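Local coordinates for protein hydrolase, haloacid dehalogenase-like family (Porphyromonas gingivalis, PDB 2I6X) that is predicted to act as a hydrolase of the haloacid dehalogenase superfamily, on a substrate that is not established, at residues T113-L118 and A142-G147; I17-E22 and P193-N198. All coordinates share one frame; numbering follows the deposited sequence.

Contact 1: residues T113-L118 and A142-G147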
ATOM      1  N   THR A 113      -0.489   2.751  -3.998  1.00 64.64           N
ATOM      2  CA  THR A 113       0.870   2.424  -4.340  1.00 64.65           C
ATOM      3  C   THR A 113       1.160   2.839  -5.779  1.00 64.05           C
ATOM      4  O   THR A 113       0.267   3.252  -6.519  1.00 63.26           O
ATOM      5  CB  THR A 113       1.150   0.903  -4.063  1.00 65.09           C
ATOM      6  OG1 THR A 113       2.560   0.672  -3.972  1.00 67.74           O
ATOM      7  CG2 THR A 113       0.534  -0.007  -5.135  1.00 65.57           C
ATOM      8  N   ASN A 114       2.422   2.729  -6.178  1.00 63.23           N
ATOM      9  CA  ASN A 114       2.816   3.219  -7.465  1.00 62.22           C
ATOM     10  C   ASN A 114       3.428   2.039  -8.218  1.00 61.86           C
ATOM     11  O   ASN A 114       3.705   1.023  -7.606  1.00 62.21           O
ATOM     12  CB  ASN A 114       3.785   4.359  -7.260  1.00 61.87           C
ATOM     13  CG  ASN A 114       4.975   3.950  -6.451  1.00 63.27           C
ATOM     14  OD1 ASN A 114       5.875   3.244  -6.947  1.00 64.67           O
ATOM     15  ND2 ASN A 114       5.002   4.365  -5.197  1.00 63.52           N
ATOM     16  N   PRO A 115       3.589   2.148  -9.555  1.00 61.53           N
ATOM     17  CA  PRO A 115       4.216   1.085 -10.371  1.00 61.33           C
ATOM     18  C   PRO A 115       5.615   0.607  -9.944  1.00 61.08           C
ATOM     19  O   PRO A 115       5.947  -0.553 -10.200  1.00 61.50           O
ATOM     20  CB  PRO A 115       4.313   1.720 -11.760  1.00 60.29           C
ATOM     21  CG  PRO A 115       3.309   2.739 -11.766  1.00 61.28           C
ATOM     22  CD  PRO A 115       3.137   3.270 -10.384  1.00 60.39           C
ATOM     23  N   TYR A 116       6.425   1.496  -9.355  1.00 60.66           N
ATOM     24  CA  TYR A 116       7.788   1.172  -8.922  1.00 60.18           C
ATOM     25  C   TYR A 116       7.748   0.159  -7.783  1.00 61.25           C
ATOM     26  O   TYR A 116       8.423  -0.869  -7.839  1.00 61.66           O
ATOM     27  CB  TYR A 116       8.554   2.417  -8.454  1.00 58.36           C
ATOM     28  CG  TYR A 116       8.612   3.549  -9.449  1.00 56.87           C
ATOM     29  CD1 TYR A 116       9.510   3.523 -10.521  1.00 54.53           C
ATOM     30  CD2 TYR A 116       7.763   4.658  -9.323  1.00 54.90           C
ATOM     31  CE1 TYR A 116       9.554   4.569 -11.436  1.00 53.07           C
ATOM     32  CE2 TYR A 116       7.811   5.699 -10.231  1.00 53.44           C
ATOM     33  CZ  TYR A 116       8.701   5.653 -11.280  1.00 53.83           C
ATOM     34  OH  TYR A 116       8.738   6.695 -12.168  1.00 53.61           O
ATOM     35  N   VAL A 117       6.955   0.446  -6.756  1.00 62.18           N
ATOM     36  CA  VAL A 117       6.853  -0.452  -5.615  1.00 63.54           C
ATOM     37  C   VAL A 117       6.283  -1.794  -6.081  1.00 63.93           C
ATOM     38  O   VAL A 117       6.734  -2.852  -5.666  1.00 63.69           O
ATOM     39  CB  VAL A 117       6.031   0.187  -4.453  1.00 63.87           C
ATOM     40  CG1 VAL A 117       5.767  -0.822  -3.325  1.00 63.48           C
ATOM     41  CG2 VAL A 117       6.796   1.374  -3.892  1.00 64.31           C
ATOM     42  N   LEU A 118       5.317  -1.728  -6.987  1.00 64.90           N
ATOM     43  CA  LEU A 118       4.737  -2.919  -7.570  1.00 65.55           C
ATOM     44  C   LEU A 118       5.738  -3.733  -8.385  1.00 65.90           C
ATOM     45  O   LEU A 118       5.718  -4.964  -8.303  1.00 67.04           O
ATOM     46  CB  LEU A 118       3.517  -2.564  -8.408  1.00 65.51           C
ATOM     47  CG  LEU A 118       2.221  -2.356  -7.633  1.00 67.14           C
ATOM     48  CD1 LEU A 118       1.079  -2.134  -8.634  1.00 68.70           C
ATOM     49  CD2 LEU A 118       1.945  -3.552  -6.699  1.00 67.91           C
ATOM     50  N   ALA A 142      -4.701  -2.635  -6.030  1.00 63.14           N
ATOM     51  CA  ALA A 142      -3.676  -1.584  -6.073  1.00 63.63           C
ATOM     52  C   ALA A 142      -4.198  -0.353  -6.779  1.00 63.16           C
ATOM     53  O   ALA A 142      -4.582  -0.430  -7.940  1.00 63.39           O
ATOM     54  CB  ALA A 142      -2.422  -2.090  -6.790  1.00 63.25           C
ATOM     55  N   SER A 143      -4.177   0.780  -6.079  1.00 63.34           N
ATOM     56  CA  SER A 143      -4.686   2.044  -6.601  1.00 63.83           C
ATOM     57  C   SER A 143      -4.324   2.322  -8.067  1.00 64.38           C
ATOM     58  O   SER A 143      -5.204   2.592  -8.886  1.00 64.74           O
ATOM     59  CB  SER A 143      -4.233   3.198  -5.703  1.00 64.03           C
ATOM     60  OG  SER A 143      -2.838   3.371  -5.773  1.00 64.88           O
ATOM     61  N   CYS A 144      -3.044   2.224  -8.407  1.00 64.52           N
ATOM     62  CA  CYS A 144      -2.590   2.530  -9.774  1.00 64.74           C
ATOM     63  C   CYS A 144      -3.063   1.523 -10.819  1.00 65.10           C
ATOM     64  O   CYS A 144      -3.097   1.842 -12.006  1.00 64.15           O
ATOM     65  CB  CYS A 144      -1.055   2.714  -9.845  1.00 64.77           C
ATOM     66  SG  CYS A 144      -0.071   1.304  -9.232  1.00 64.92           S
ATOM     67  N   GLN A 145      -3.429   0.315 -10.395  1.00 65.34           N
ATOM     68  CA  GLN A 145      -3.999  -0.636 -11.353  1.00 66.48           C
ATOM     69  C   GLN A 145      -5.492  -0.370 -11.579  1.00 67.00           C
ATOM     70  O   GLN A 145      -6.057  -0.806 -12.559  1.00 66.77           O
ATOM     71  CB  GLN A 145      -3.757  -2.083 -10.900  1.00 66.24           C
ATOM     72  CG  GLN A 145      -2.281  -2.421 -10.760  1.00 66.93           C
ATOM     73  CD  GLN A 145      -1.995  -3.885 -10.416  1.00 67.87           C
ATOM     74  OE1 GLN A 145      -2.540  -4.454  -9.454  1.00 67.74           O
ATOM     75  NE2 GLN A 145      -1.114  -4.496 -11.202  1.00 66.74           N
HETATM   76  N   MSE A 146      -6.127   0.353 -10.662  1.00 67.47           N
HETATM   77  CA  MSE A 146      -7.567   0.434 -10.655  1.00 69.05           C
HETATM   78  C   MSE A 146      -8.079   1.781 -11.164  1.00 66.74           C
HETATM   79  O   MSE A 146      -9.249   1.919 -11.504  1.00 65.60           O
HETATM   80  CB  MSE A 146      -8.078   0.142  -9.249  1.00 68.49           C
HETATM   81  CG  MSE A 146      -7.774  -1.262  -8.766  1.00 71.02           C
HETATM   82 SE   MSE A 146      -8.091  -1.468  -6.846  1.00 79.03          SE
HETATM   83  CE  MSE A 146     -10.022  -1.842  -6.918  1.00 75.10           C
ATOM     84  N   GLY A 147      -7.182   2.758 -11.235  1.00 65.94           N
ATOM     85  CA  GLY A 147      -7.564   4.128 -11.493  1.00 65.04           C
ATOM     86  C   GLY A 147      -8.376   4.739 -10.350  1.00 65.28           C
ATOM     87  O   GLY A 147      -9.182   5.631 -10.591  1.00 64.98           O
TER
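Cys144 turns its thiol into a notch formed by Thr113, Pro115 and Leu118. Cys144 CB lies 3.6 Å from Thr113 O. From there chi1 of 56° sets SG between the backbone N and the carbonyl carbon, pointing it at the start of helix 115-121: Cys144 SG lies 3.4 Å from Thr113 O, 3.7 Å from Leu118 CD1 and 3.9 Å from Pro115 CD. Leu118 CD1 is shared, since it also touches Ala142 CB at 4.0 Å and rests against CG and CD of Gln145. Thr113 CG2 packs on the same Ala142 CB. The polar tie is Thr113 N to Ser143 OG, 3.0 Å and nearly straight at 163°; this buried hydroxyl is also hydrogen-bonded to Glu53 O, which links it to helix 48-54. Asn114 caps helix 115-121 with its side chain, OD1 accepting from Val117 N, which stands above the carbonyl plane. Ser143 also makes a backbone hydrogen bond to Ser111, at the end of strand 106-111. The pairing is consistent with the HAD Rossmann-like core, in which the segment just after the motif II strand end (probably Ser111) meets the short helix after the edge strand, ahead of the probable motif III lysine region.

Contact 2: residues I17-E22 and P193-N198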
ATOM      1  N   ILE A  17       5.046  -3.038   5.344  1.00 61.32           N
ATOM      2  CA  ILE A  17       6.369  -2.485   5.115  1.00 61.45           C
ATOM      3  C   ILE A  17       6.437  -1.205   5.925  1.00 61.91           C
ATOM      4  O   ILE A  17       5.645  -0.279   5.692  1.00 63.54           O
ATOM      5  CB  ILE A  17       6.630  -2.127   3.609  1.00 61.67           C
ATOM      6  CG1 ILE A  17       6.327  -3.307   2.686  1.00 60.48           C
ATOM      7  CG2 ILE A  17       8.074  -1.549   3.405  1.00 61.88           C
ATOM      8  CD1 ILE A  17       6.486  -2.961   1.212  1.00 61.22           C
ATOM      9  N   HIS A  18       7.349  -1.164   6.898  0.50 61.94           N
ATOM     10  CA  HIS A  18       7.628   0.042   7.685  0.50 61.99           C
ATOM     11  C   HIS A  18       8.203   1.083   6.743  0.50 61.80           C
ATOM     12  O   HIS A  18       9.091   0.777   5.928  0.50 62.06           O
ATOM     13  CB  HIS A  18       8.617  -0.270   8.831  0.50 61.90           C
ATOM     14  CG  HIS A  18       9.014   0.922   9.662  0.50 63.21           C
ATOM     15  ND1 HIS A  18      10.099   0.906  10.514  0.50 65.53           N
ATOM     16  CD2 HIS A  18       8.473   2.158   9.779  0.50 65.75           C
ATOM     17  CE1 HIS A  18      10.208   2.078  11.115  0.50 66.01           C
ATOM     18  NE2 HIS A  18       9.235   2.858  10.682  0.50 65.00           N
ATOM     19  N   LEU A  19       7.703   2.304   6.864  1.00 61.21           N
ATOM     20  CA  LEU A  19       8.079   3.391   5.967  1.00 61.09           C
ATOM     21  C   LEU A  19       8.993   4.431   6.590  1.00 61.53           C
ATOM     22  O   LEU A  19       8.980   4.645   7.798  1.00 61.30           O
ATOM     23  CB  LEU A  19       6.811   4.085   5.459  1.00 60.87           C
ATOM     24  CG  LEU A  19       5.801   3.251   4.654  1.00 61.14           C
ATOM     25  CD1 LEU A  19       4.564   4.090   4.272  1.00 60.21           C
ATOM     26  CD2 LEU A  19       6.441   2.657   3.385  1.00 58.97           C
ATOM     27  N   ASN A  20       9.768   5.098   5.745  1.00 62.04           N
ATOM     28  CA  ASN A  20      10.688   6.149   6.166  1.00 63.36           C
ATOM     29  C   ASN A  20      10.637   7.246   5.115  1.00 63.61           C
ATOM     30  O   ASN A  20      11.401   7.217   4.141  1.00 63.45           O
ATOM     31  CB  ASN A  20      12.122   5.574   6.290  1.00 64.04           C
ATOM     32  CG  ASN A  20      13.176   6.612   6.749  1.00 65.70           C
ATOM     33  OD1 ASN A  20      12.889   7.795   6.952  1.00 66.49           O
ATOM     34  ND2 ASN A  20      14.417   6.143   6.910  1.00 67.00           N
ATOM     35  N   ARG A  21       9.736   8.208   5.304  1.00 64.24           N
ATOM     36  CA  ARG A  21       9.536   9.249   4.295  1.00 65.18           C
ATOM     37  C   ARG A  21      10.718  10.209   4.153  1.00 64.52           C
ATOM     38  O   ARG A  21      11.015  10.625   3.043  1.00 64.46           O
ATOM     39  CB  ARG A  21       8.167   9.964   4.426  1.00 64.69           C
ATOM     40  CG  ARG A  21       8.079  11.255   5.231  1.00 66.58           C
ATOM     41  CD  ARG A  21       6.598  11.738   5.342  1.00 67.69           C
ATOM     42  NE  ARG A  21       6.190  12.647   4.253  1.00 73.30           N
ATOM     43  CZ  ARG A  21       6.356  13.979   4.283  1.00 75.49           C
ATOM     44  NH1 ARG A  21       5.949  14.752   3.266  1.00 73.92           N
ATOM     45  NH2 ARG A  21       6.943  14.551   5.339  1.00 76.28           N
ATOM     46  N   GLU A  22      11.379  10.506   5.273  0.50 64.55           N
ATOM     47  CA  GLU A  22      12.557  11.377   5.335  0.50 64.79           C
ATOM     48  C   GLU A  22      13.644  10.937   4.346  0.50 64.88           C
ATOM     49  O   GLU A  22      14.239  11.757   3.630  0.50 64.73           O
ATOM     50  CB  GLU A  22      13.136  11.382   6.758  0.50 64.76           C
ATOM     51  CG  GLU A  22      12.193  11.895   7.866  0.50 65.46           C
ATOM     52  CD  GLU A  22      11.059  10.925   8.219  0.50 66.18           C
ATOM     53  OE1 GLU A  22       9.925  11.407   8.461  0.50 66.56           O
ATOM     54  OE2 GLU A  22      11.294   9.694   8.257  0.50 65.21           O
ATOM     55  N   PRO A 193      -2.982   0.295  12.935  1.00 68.51           N
ATOM     56  CA  PRO A 193      -1.660   0.175  13.535  1.00 68.98           C
ATOM     57  C   PRO A 193      -0.849   1.433  13.261  1.00 69.84           C
ATOM     58  O   PRO A 193      -1.180   2.210  12.355  1.00 70.56           O
ATOM     59  CB  PRO A 193      -1.040  -1.019  12.794  1.00 68.52           C
ATOM     60  CG  PRO A 193      -1.732  -1.031  11.444  1.00 68.88           C
ATOM     61  CD  PRO A 193      -3.111  -0.447  11.660  1.00 68.04           C
ATOM     62  N   ASP A 194       0.183   1.647  14.054  1.00 70.80           N
ATOM     63  CA  ASP A 194       1.237   2.585  13.684  1.00 72.14           C
ATOM     64  C   ASP A 194       2.170   2.007  12.608  1.00 72.07           C
ATOM     65  O   ASP A 194       2.393   0.793  12.527  1.00 72.17           O
ATOM     66  CB  ASP A 194       2.075   3.002  14.916  1.00 71.79           C
ATOM     67  CG  ASP A 194       1.314   3.943  15.850  1.00 73.85           C
ATOM     68  OD1 ASP A 194       0.442   4.724  15.367  1.00 73.08           O
ATOM     69  OD2 ASP A 194       1.598   3.903  17.072  1.00 74.95           O
ATOM     70  N   ASN A 195       2.708   2.902  11.789  1.00 72.24           N
ATOM     71  CA  ASN A 195       3.850   2.594  10.966  1.00 71.99           C
ATOM     72  C   ASN A 195       4.970   1.998  11.861  1.00 72.36           C
ATOM     73  O   ASN A 195       5.523   2.700  12.730  1.00 72.11           O
ATOM     74  CB  ASN A 195       4.313   3.862  10.238  1.00 71.72           C
ATOM     75  CG  ASN A 195       5.542   3.619   9.395  1.00 72.94           C
ATOM     76  OD1 ASN A 195       5.597   2.639   8.667  1.00 73.65           O
ATOM     77  ND2 ASN A 195       6.555   4.484   9.523  1.00 72.42           N
ATOM     78  N   GLY A 196       5.259   0.704  11.662  1.00 72.16           N
ATOM     79  CA  GLY A 196       6.298  -0.007  12.403  1.00 72.01           C
ATOM     80  C   GLY A 196       5.862  -0.794  13.642  1.00 72.42           C
ATOM     81  O   GLY A 196       6.692  -1.426  14.310  1.00 71.75           O
ATOM     82  N   GLU A 197       4.569  -0.780  13.957  1.00 72.07           N
ATOM     83  CA  GLU A 197       4.064  -1.517  15.121  1.00 72.07           C
ATOM     84  C   GLU A 197       4.042  -3.038  14.855  1.00 70.33           C
ATOM     85  O   GLU A 197       3.658  -3.458  13.762  1.00 70.59           O
ATOM     86  CB  GLU A 197       2.650  -1.031  15.426  1.00 71.86           C
ATOM     87  CG  GLU A 197       2.074  -1.479  16.775  1.00 73.91           C
ATOM     88  CD  GLU A 197       0.596  -1.090  16.904  1.00 75.17           C
ATOM     89  OE1 GLU A 197      -0.186  -1.851  17.539  1.00 79.63           O
ATOM     90  OE2 GLU A 197       0.207  -0.035  16.343  1.00 79.39           O
ATOM     91  N   ASN A 198       4.421  -3.858  15.838  1.00 68.24           N
ATOM     92  CA  ASN A 198       4.140  -5.296  15.738  1.00 66.40           C
ATOM     93  C   ASN A 198       2.725  -5.615  16.147  1.00 65.21           C
ATOM     94  O   ASN A 198       2.440  -5.773  17.339  1.00 65.45           O
ATOM     95  CB  ASN A 198       5.069  -6.214  16.555  1.00 65.58           C
ATOM     96  CG  ASN A 198       4.724  -7.714  16.317  1.00 65.48           C
ATOM     97  OD1 ASN A 198       4.107  -8.055  15.283  1.00 63.52           O
ATOM     98  ND2 ASN A 198       5.097  -8.593  17.253  1.00 61.31           N
TER
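Asn195 has CG anti to its backbone N (chi1 178°), and His18 likewise (chi1 177°); the Asn195 amide lies against the backbone of Leu19, and the His18 ring, in one of two modelled conformers, lies over Gly196. The amide holds Leu19 by both backbone polar atoms. Asn195 OD1 accepts from Leu19 N at 2.8 Å, with an N-H...O angle of 167° and the donor in the carbonyl plane on a lone pair; Asn195 ND2 gives a hydrogen to Leu19 O at 3.0 Å, which lies close to the plane of the amide. Gripped at both ends, the amide has its flip state settled, and it serves Leu19 much as a neighbouring strand would. Leu19 CB sits 3.7 Å from Asn195 OD1. Two ring contacts are provisional, resting on that one His18 conformer: Asn195 ND2 at the ring edge, the ring plane well turned from that of the amide, and a CH-pi contact of Gly196 CA over one face, 4.1 Å from the His18 ring centroid. Gly196 occupies the third position of a type II turn from Asp194 to Glu197, closed by Glu197 N to Asp194 O; its backbone angles call for glycine. Strands 17-19 and 87-90 form a two-stranded antiparallel pair split by an inserted helical region, consistent with the HAD flap, and the loop after the last core strand is fastened to it.

Overall arrangement
The centres of contacts 1 and 2 lie 19 Å apart; their nearest atoms approach to about 5 Å without touching. Contact 1 is nested along the chain inside the long loop closed by contact 2, which brings residues 17-22, near the start, to 193-198, near the end. Contact 1 follows strands 106-111 and 139-142, neighbours on one side of the five-stranded parallel sheet; contact 2 involves the loop after 189-191, the opposite edge strand. The helices between strands 17-19 and 87-90 probably form a C1-type cap inserted in the flap. Contact 1 thus joins the starts of two helices, next to helices 48-54 and 76-83, whereas contact 2 ties the probable flap to the loop before C-terminal helix 200-207.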